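Local coordinates for chitin elicitor-binding protein (Oryza sativa subsp. japonica, PDB 5JCD) that binds chitin oligosaccharides from fungal cell walls through its LysM-containing ectodomain and passes on the signal for rice defence responses, at residues G77-D91 with I122-S135. Sequence-based numbering, arbitrary orientation.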
ATOM      1  N   GLY A  77       3.581   2.949  10.573  1.00 40.82           N
ATOM      2  CA  GLY A  77       4.260   3.444   9.395  1.00 41.97           C
ATOM      3  C   GLY A  77       3.225   3.890   8.374  1.00 40.55           C
ATOM      4  O   GLY A  77       2.293   3.159   8.091  1.00 37.12           O
ATOM      5  N   GLN A  78       3.387   5.079   7.812  1.00 27.70           N
ATOM      6  CA  GLN A  78       2.450   5.586   6.813  1.00 35.59           C
ATOM      7  C   GLN A  78       3.218   6.166   5.647  1.00 33.93           C
ATOM      8  O   GLN A  78       4.319   6.669   5.830  1.00 34.31           O
ATOM      9  CB  GLN A  78       1.553   6.674   7.426  1.00 35.56           C
ATOM     10  CG  GLN A  78       0.761   6.151   8.613  1.00 39.27           C
ATOM     11  CD  GLN A  78       0.213   7.247   9.472  1.00 48.86           C
ATOM     12  OE1 GLN A  78       0.884   8.250   9.721  1.00 53.90           O
ATOM     13  NE2 GLN A  78      -1.035   7.084   9.905  1.00 42.74           N
ATOM     14  N   SER A  79       2.644   6.091   4.452  1.00 34.16           N
ATOM     15  CA  SER A  79       3.246   6.736   3.292  1.00 30.20           C
ATOM     16  C   SER A  79       3.360   8.230   3.631  1.00 37.50           C
ATOM     17  O   SER A  79       2.438   8.833   4.177  1.00 33.54           O
ATOM     18  CB  SER A  79       2.389   6.494   2.045  1.00 37.88           C
ATOM     19  OG  SER A  79       1.073   6.994   2.205  1.00 34.02           O
ATOM     20  N   ASP A  80       4.516   8.811   3.358  1.00 45.58           N
ATOM     21  CA  ASP A  80       4.901  10.080   3.973  1.00 42.33           C
ATOM     22  C   ASP A  80       4.248  11.323   3.344  1.00 43.31           C
ATOM     23  O   ASP A  80       4.804  11.941   2.433  1.00 44.96           O
ATOM     24  CB  ASP A  80       6.414  10.182   3.933  1.00 41.19           C
ATOM     25  CG  ASP A  80       6.949  11.320   4.767  1.00 47.16           C
ATOM     26  OD1 ASP A  80       6.178  11.960   5.500  1.00 56.33           O
ATOM     27  OD2 ASP A  80       8.168  11.537   4.711  1.00 48.55           O
ATOM     28  N   ARG A  81       3.079  11.687   3.861  1.00 49.98           N
ATOM     29  CA  ARG A  81       2.278  12.818   3.362  1.00 50.24           C
ATOM     30  C   ARG A  81       1.920  12.713   1.881  1.00 45.60           C
ATOM     31  O   ARG A  81       1.471  13.679   1.287  1.00 59.34           O
ATOM     32  CB  ARG A  81       2.922  14.170   3.702  1.00 46.79           C
ATOM     33  CG  ARG A  81       3.184  14.349   5.195  1.00 57.48           C
ATOM     34  CD  ARG A  81       1.881  14.520   5.959  1.00 75.06           C
ATOM     35  NE  ARG A  81       2.007  14.212   7.386  1.00 86.66           N
ATOM     36  CZ  ARG A  81       1.153  14.626   8.322  1.00 89.16           C
ATOM     37  NH1 ARG A  81       0.112  15.386   7.990  1.00 89.19           N
ATOM     38  NH2 ARG A  81       1.343  14.289   9.592  1.00 83.07           N
ATOM     39  N   LEU A  82       2.112  11.525   1.312  1.00 43.25           N
ATOM     40  CA  LEU A  82       1.714  11.190  -0.052  1.00 35.31           C
ATOM     41  C   LEU A  82       1.126   9.800  -0.003  1.00 38.31           C
ATOM     42  O   LEU A  82       1.423   9.042   0.928  1.00 37.54           O
ATOM     43  CB  LEU A  82       2.931  11.184  -0.968  1.00 36.79           C
ATOM     44  CG  LEU A  82       3.514  12.567  -1.232  1.00 42.35           C
ATOM     45  CD1 LEU A  82       4.905  12.476  -1.847  1.00 31.73           C
ATOM     46  CD2 LEU A  82       2.556  13.328  -2.146  1.00 46.36           C
ATOM     47  N   PRO A  83       0.269   9.451  -0.977  1.00 36.17           N
ATOM     48  CA  PRO A  83      -0.232  10.281  -2.066  1.00 46.02           C
ATOM     49  C   PRO A  83      -1.327  11.250  -1.611  1.00 39.66           C
ATOM     50  O   PRO A  83      -1.880  11.100  -0.524  1.00 39.58           O
ATOM     51  CB  PRO A  83      -0.816   9.254  -3.029  1.00 44.84           C
ATOM     52  CG  PRO A  83      -1.254   8.161  -2.168  1.00 39.44           C
ATOM     53  CD  PRO A  83      -0.289   8.089  -1.038  1.00 35.24           C
ATOM     54  N   ILE A  84      -1.620  12.237  -2.451  1.00 44.58           N
ATOM     55  CA  ILE A  84      -2.668  13.221  -2.175  1.00 53.05           C
ATOM     56  C   ILE A  84      -3.899  12.932  -3.020  1.00 53.56           C
ATOM     57  O   ILE A  84      -3.789  12.738  -4.232  1.00 53.45           O
ATOM     58  CB  ILE A  84      -2.158  14.638  -2.484  1.00 57.73           C
ATOM     59  CG1 ILE A  84      -1.314  15.127  -1.315  1.00 49.89           C
ATOM     60  CG2 ILE A  84      -3.309  15.607  -2.735  1.00 58.85           C
ATOM     61  CD1 ILE A  84      -2.037  14.990  -0.025  1.00 51.64           C
ATOM     62  N   TYR A  85      -5.068  12.888  -2.386  1.00 52.10           N
ATOM     63  CA  TYR A  85      -6.295  12.653  -3.146  1.00 58.94           C
ATOM     64  C   TYR A  85      -7.259  13.839  -3.087  1.00 66.32           C
ATOM     65  O   TYR A  85      -7.623  14.320  -2.005  1.00 67.24           O
ATOM     66  CB  TYR A  85      -7.005  11.379  -2.678  1.00 47.16           C
ATOM     67  CG  TYR A  85      -8.205  11.048  -3.522  1.00 52.45           C
ATOM     68  CD1 TYR A  85      -8.076  10.293  -4.681  1.00 43.67           C
ATOM     69  CD2 TYR A  85      -9.470  11.524  -3.183  1.00 51.00           C
ATOM     70  CE1 TYR A  85      -9.182  10.004  -5.468  1.00 45.13           C
ATOM     71  CE2 TYR A  85     -10.574  11.241  -3.953  1.00 51.87           C
ATOM     72  CZ  TYR A  85     -10.437  10.483  -5.093  1.00 52.63           C
ATOM     73  OH  TYR A  85     -11.560  10.208  -5.851  1.00 44.92           O
ATOM     74  N   VAL A  86      -7.678  14.296  -4.263  1.00 65.72           N
ATOM     75  CA  VAL A  86      -8.670  15.370  -4.367  1.00 60.70           C
ATOM     76  C   VAL A  86     -10.111  14.842  -4.450  1.00 52.60           C
ATOM     77  O   VAL A  86     -10.489  14.149  -5.393  1.00 54.64           O
ATOM     78  CB  VAL A  86      -8.342  16.302  -5.554  1.00 65.68           C
ATOM     79  CG1 VAL A  86      -7.067  17.062  -5.274  1.00 56.91           C
ATOM     80  CG2 VAL A  86      -8.169  15.500  -6.841  1.00 74.29           C
ATOM     81  N   VAL A  87     -10.904  15.175  -3.441  1.00 52.07           N
ATOM     82  CA  VAL A  87     -12.287  14.727  -3.337  1.00 58.73           C
ATOM     83  C   VAL A  87     -13.130  15.136  -4.543  1.00 70.57           C
ATOM     84  O   VAL A  87     -13.044  16.268  -5.018  1.00 69.72           O
ATOM     85  CB  VAL A  87     -12.958  15.294  -2.087  1.00 56.34           C
ATOM     86  CG1 VAL A  87     -14.398  14.807  -1.990  1.00 56.26           C
ATOM     87  CG2 VAL A  87     -12.177  14.916  -0.866  1.00 51.60           C
ATOM     88  N   GLN A  88     -13.901  14.190  -5.062  1.00 72.99           N
ATOM     89  CA  GLN A  88     -14.744  14.439  -6.217  1.00 77.85           C
ATOM     90  C   GLN A  88     -16.214  14.686  -5.872  1.00 82.52           C
ATOM     91  O   GLN A  88     -16.643  14.390  -4.752  1.00 79.76           O
ATOM     92  CB  GLN A  88     -14.562  13.303  -7.217  1.00 77.57           C
ATOM     93  CG  GLN A  88     -13.110  13.107  -7.556  1.00 82.12           C
ATOM     94  CD  GLN A  88     -12.531  14.281  -8.338  1.00 85.91           C
ATOM     95  OE1 GLN A  88     -12.542  15.427  -7.873  1.00 78.16           O
ATOM     96  NE2 GLN A  88     -12.009  13.998  -9.527  1.00 90.12           N
ATOM     97  N   PRO A  89     -16.982  15.246  -6.838  1.00 82.02           N
ATOM     98  CA  PRO A  89     -18.405  15.552  -6.672  1.00 80.29           C
ATOM     99  C   PRO A  89     -19.186  14.559  -5.826  1.00 75.91           C
ATOM    100  O   PRO A  89     -19.804  14.986  -4.846  1.00 83.81           O
ATOM    101  CB  PRO A  89     -18.922  15.525  -8.112  1.00 78.12           C
ATOM    102  CG  PRO A  89     -17.752  15.960  -8.940  1.00 74.58           C
ATOM    103  CD  PRO A  89     -16.492  15.724  -8.148  1.00 77.42           C
ATOM    104  N   GLN A  90     -19.142  13.278  -6.173  1.00 61.64           N
ATOM    105  CA  GLN A  90     -19.880  12.258  -5.432  1.00 62.80           C
ATOM    106  C   GLN A  90     -18.976  11.197  -4.797  1.00 70.31           C
ATOM    107  O   GLN A  90     -19.231  10.005  -4.918  1.00 67.05           O
ATOM    108  CB  GLN A  90     -20.967  11.604  -6.291  1.00 68.25           C
ATOM    109  CG  GLN A  90     -20.828  11.831  -7.793  1.00 77.53           C
ATOM    110  CD  GLN A  90     -22.003  11.261  -8.583  1.00 83.50           C
ATOM    111  OE1 GLN A  90     -22.711  10.373  -8.109  1.00 85.40           O
ATOM    112  NE2 GLN A  90     -22.224  11.785  -9.787  1.00 86.29           N
ATOM    113  N   ASP A  91     -17.912  11.644  -4.137  1.00 70.17           N
ATOM    114  CA  ASP A  91     -16.993  10.749  -3.453  1.00 57.01           C
ATOM    115  C   ASP A  91     -17.394  10.615  -2.005  1.00 65.44           C
ATOM    116  O   ASP A  91     -17.979  11.531  -1.429  1.00 73.01           O
ATOM    117  CB  ASP A  91     -15.561  11.276  -3.498  1.00 51.94           C
ATOM    118  CG  ASP A  91     -14.787  10.755  -4.681  1.00 46.42           C
ATOM    119  OD1 ASP A  91     -15.293   9.855  -5.379  1.00 44.43           O
ATOM    120  OD2 ASP A  91     -13.660  11.234  -4.907  1.00 43.45           O
ATOM    121  N   ILE A 122     -17.402  15.947   4.052  1.00 69.53           N
ATOM    122  CA  ILE A 122     -16.256  16.389   3.255  1.00 66.68           C
ATOM    123  C   ILE A 122     -16.648  17.215   2.042  1.00 80.41           C
ATOM    124  O   ILE A 122     -17.787  17.158   1.583  1.00 83.47           O
ATOM    125  CB  ILE A 122     -15.424  15.182   2.721  1.00 88.07           C
ATOM    126  CG1 ILE A 122     -16.233  14.382   1.691  1.00 84.95           C
ATOM    127  CG2 ILE A 122     -14.939  14.281   3.855  1.00 85.19           C
ATOM    128  CD1 ILE A 122     -15.530  13.155   1.156  1.00 82.16           C
ATOM    129  N   ASN A 123     -15.707  18.004   1.535  1.00 81.79           N
ATOM    130  CA  ASN A 123     -15.997  18.878   0.406  1.00 81.06           C
ATOM    131  C   ASN A 123     -15.211  18.561  -0.856  1.00 73.09           C
ATOM    132  O   ASN A 123     -14.043  18.214  -0.800  1.00 83.79           O
ATOM    133  CB  ASN A 123     -15.798  20.326   0.830  1.00 87.77           C
ATOM    134  CG  ASN A 123     -16.941  20.821   1.683  1.00 93.81           C
ATOM    135  OD1 ASN A 123     -17.874  21.451   1.183  1.00100.42           O
ATOM    136  ND2 ASN A 123     -16.911  20.478   2.970  1.00 90.69           N
ATOM    137  N   VAL A 124     -15.871  18.684  -1.994  1.00 68.88           N
ATOM    138  CA  VAL A 124     -15.256  18.459  -3.298  1.00 70.38           C
ATOM    139  C   VAL A 124     -14.013  19.326  -3.538  1.00 76.19           C
ATOM    140  O   VAL A 124     -13.964  20.483  -3.107  1.00 75.04           O
ATOM    141  CB  VAL A 124     -16.287  18.728  -4.403  1.00 64.24           C
ATOM    142  CG1 VAL A 124     -15.681  18.522  -5.788  1.00 68.15           C
ATOM    143  CG2 VAL A 124     -17.498  17.832  -4.199  1.00 64.70           C
ATOM    144  N   SER A 125     -13.004  18.731  -4.178  1.00 73.46           N
ATOM    145  CA  SER A 125     -11.751  19.403  -4.563  1.00 69.40           C
ATOM    146  C   SER A 125     -10.804  19.650  -3.389  1.00 62.52           C
ATOM    147  O   SER A 125      -9.689  20.168  -3.557  1.00 67.21           O
ATOM    148  CB  SER A 125     -12.007  20.688  -5.361  1.00 76.37           C
ATOM    149  OG  SER A 125     -10.942  20.933  -6.257  1.00 77.55           O
ATOM    150  N   GLN A 126     -11.260  19.261  -2.204  1.00 52.30           N
ATOM    151  CA  GLN A 126     -10.421  19.200  -1.019  1.00 57.29           C
ATOM    152  C   GLN A 126      -9.311  18.146  -1.219  1.00 64.67           C
ATOM    153  O   GLN A 126      -9.528  17.124  -1.877  1.00 58.05           O
ATOM    154  CB  GLN A 126     -11.283  18.815   0.180  1.00 56.93           C
ATOM    155  CG  GLN A 126     -10.531  18.518   1.466  1.00 59.33           C
ATOM    156  CD  GLN A 126     -11.460  18.030   2.555  1.00 61.56           C
ATOM    157  OE1 GLN A 126     -12.646  17.809   2.318  1.00 72.79           O
ATOM    158  NE2 GLN A 126     -10.932  17.875   3.755  1.00 66.20           N
ATOM    159  N   THR A 127      -8.119  18.409  -0.684  1.00 63.33           N
ATOM    160  CA  THR A 127      -7.031  17.443  -0.774  1.00 66.88           C
ATOM    161  C   THR A 127      -6.949  16.584   0.485  1.00 64.85           C
ATOM    162  O   THR A 127      -6.966  17.092   1.610  1.00 61.15           O
ATOM    163  CB  THR A 127      -5.671  18.115  -0.969  1.00 65.15           C
ATOM    164  OG1 THR A 127      -5.486  19.076   0.070  1.00 73.40           O
ATOM    165  CG2 THR A 127      -5.571  18.797  -2.338  1.00 59.03           C
ATOM    166  N   LEU A 128      -6.855  15.275   0.278  1.00 57.78           N
ATOM    167  CA  LEU A 128      -6.751  14.321   1.376  1.00 57.41           C
ATOM    168  C   LEU A 128      -5.402  13.598   1.307  1.00 54.06           C
ATOM    169  O   LEU A 128      -4.961  13.181   0.227  1.00 50.03           O
ATOM    170  CB  LEU A 128      -7.884  13.292   1.302  1.00 60.04           C
ATOM    171  CG  LEU A 128      -9.351  13.713   1.352  1.00 62.79           C
ATOM    172  CD1 LEU A 128     -10.251  12.533   1.012  1.00 58.70           C
ATOM    173  CD2 LEU A 128      -9.689  14.250   2.731  1.00 59.49           C
ATOM    174  N   TRP A 129      -4.735  13.475   2.450  1.00 57.29           N
ATOM    175  CA  TRP A 129      -3.545  12.631   2.547  1.00 52.23           C
ATOM    176  C   TRP A 129      -3.994  11.195   2.756  1.00 49.21           C
ATOM    177  O   TRP A 129      -4.659  10.897   3.743  1.00 48.20           O
ATOM    178  CB  TRP A 129      -2.670  13.058   3.730  1.00 51.18           C
ATOM    179  CG  TRP A 129      -1.563  12.076   4.053  1.00 54.12           C
ATOM    180  CD1 TRP A 129      -0.839  11.325   3.157  1.00 50.87           C
ATOM    181  CD2 TRP A 129      -1.082  11.710   5.359  1.00 56.00           C
ATOM    182  NE1 TRP A 129       0.070  10.541   3.822  1.00 55.95           N
ATOM    183  CE2 TRP A 129      -0.051  10.750   5.172  1.00 53.88           C
ATOM    184  CE3 TRP A 129      -1.408  12.108   6.667  1.00 47.98           C
ATOM    185  CZ2 TRP A 129       0.655  10.176   6.244  1.00 35.37           C
ATOM    186  CZ3 TRP A 129      -0.703  11.537   7.737  1.00 51.72           C
ATOM    187  CH2 TRP A 129       0.317  10.574   7.515  1.00 39.77           C
ATOM    188  N   ILE A 130      -3.603  10.301   1.856  1.00 45.45           N
ATOM    189  CA  ILE A 130      -3.924   8.887   2.010  1.00 43.12           C
ATOM    190  C   ILE A 130      -2.736   8.156   2.672  1.00 45.70           C
ATOM    191  O   ILE A 130      -1.682   7.997   2.065  1.00 38.75           O
ATOM    192  CB  ILE A 130      -4.231   8.251   0.635  1.00 39.44           C
ATOM    193  CG1 ILE A 130      -5.290   9.065  -0.123  1.00 39.12           C
ATOM    194  CG2 ILE A 130      -4.638   6.795   0.781  1.00 36.34           C
ATOM    195  CD1 ILE A 130      -6.638   9.186   0.594  1.00 38.11           C
ATOM    196  N   PRO A 131      -2.907   7.701   3.920  1.00 39.98           N
ATOM    197  CA  PRO A 131      -1.810   7.035   4.630  1.00 37.84           C
ATOM    198  C   PRO A 131      -1.668   5.547   4.287  1.00 32.83           C
ATOM    199  O   PRO A 131      -2.041   4.706   5.096  1.00 32.79           O
ATOM    200  CB  PRO A 131      -2.235   7.158   6.089  1.00 43.62           C
ATOM    201  CG  PRO A 131      -3.748   7.080   6.020  1.00 41.00           C
ATOM    202  CD  PRO A 131      -4.129   7.781   4.735  1.00 37.85           C
ATOM    203  N   LEU A 132      -1.122   5.223   3.121  1.00 35.16           N
ATOM    204  CA  LEU A 132      -0.835   3.820   2.783  1.00 34.73           C
ATOM    205  C   LEU A 132      -0.004   3.135   3.871  1.00 36.30           C
ATOM    206  O   LEU A 132       0.951   3.716   4.421  1.00 38.67           O
ATOM    207  CB  LEU A 132      -0.107   3.742   1.444  1.00 30.18           C
ATOM    208  CG  LEU A 132      -0.833   4.465   0.308  1.00 28.57           C
ATOM    209  CD1 LEU A 132       0.027   4.523  -0.920  1.00 31.29           C
ATOM    210  CD2 LEU A 132      -2.141   3.730  -0.005  1.00 35.31           C
ATOM    211  N   PRO A 133      -0.374   1.897   4.200  1.00 32.49           N
ATOM    212  CA  PRO A 133       0.290   1.200   5.300  1.00 28.69           C
ATOM    213  C   PRO A 133       1.712   0.728   4.953  1.00 37.88           C
ATOM    214  O   PRO A 133       1.989   0.217   3.861  1.00 30.38           O
ATOM    215  CB  PRO A 133      -0.638   0.011   5.553  1.00 25.25           C
ATOM    216  CG  PRO A 133      -1.218  -0.279   4.211  1.00 23.62           C
ATOM    217  CD  PRO A 133      -1.320   1.028   3.480  1.00 33.54           C
ATOM    218  N   CYS A 134       2.609   0.896   5.911  1.00 33.23           N
ATOM    219  CA  CYS A 134       3.996   0.541   5.708  1.00 28.89           C
ATOM    220  C   CYS A 134       4.680   0.404   7.047  1.00 33.06           C
ATOM    221  O   CYS A 134       4.072   0.609   8.091  1.00 29.48           O
ATOM    222  CB  CYS A 134       4.721   1.604   4.856  1.00 23.36           C
ATOM    223  SG  CYS A 134       4.747   3.298   5.542  1.00 32.09           S
ATOM    224  N   SER A 135       5.955   0.043   6.996  1.00 29.75           N
ATOM    225  CA  SER A 135       6.778  -0.044   8.185  1.00 37.23           C
ATOM    226  C   SER A 135       8.224   0.015   7.766  1.00 37.56           C
ATOM    227  O   SER A 135       8.559  -0.245   6.598  1.00 33.50           O
ATOM    228  CB  SER A 135       6.526  -1.350   8.933  1.00 36.95           C
ATOM    229  OG  SER A 135       7.332  -1.434  10.100  1.00 34.17           O
TER
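R81 lies over one face of the W129 indole, and CB of P131 approaches the rim of the opposite face. CA of R81 makes a CH-pi contact, 3.5 Å from the centroid of the five-membered ring; its guanidinium stacks at 14° with CZ 4.2 Å from the six-membered centroid, an off-centre cation-pi contact. A bend at chi2 (-70°) lays the rest of the arginine along the same face. At the indole edge, NE1 donates in the ring plane to S79 O (2.9 Å), while the Q78 amide stands nearly perpendicular to the ring, OE1 3.3 Å from CH2. Beyond the tryptophan, strands 84-86 and 127-129 pair antiparallel. The reciprocal bonds between Y85 and L128 are flanked by I130 N to P83 O and V87 N to Q126 O. V87 O accepts a hydrogen bond from S125 N (2.6 Å) in the type II turn 123-126, and V87 CG2 packs on L128 CD1 (3.6 Å). This two-stranded sheet is that of the βααβ LysM fold; helix 93-100 packs on Y85 and L128. W129 N also donates a hydrogen bond to OD1 of N114, which, like T127, binds chitin. Bonded and stacked, the indole is restrained in rotation, and its pi cloud would favour the arginine's positive charge.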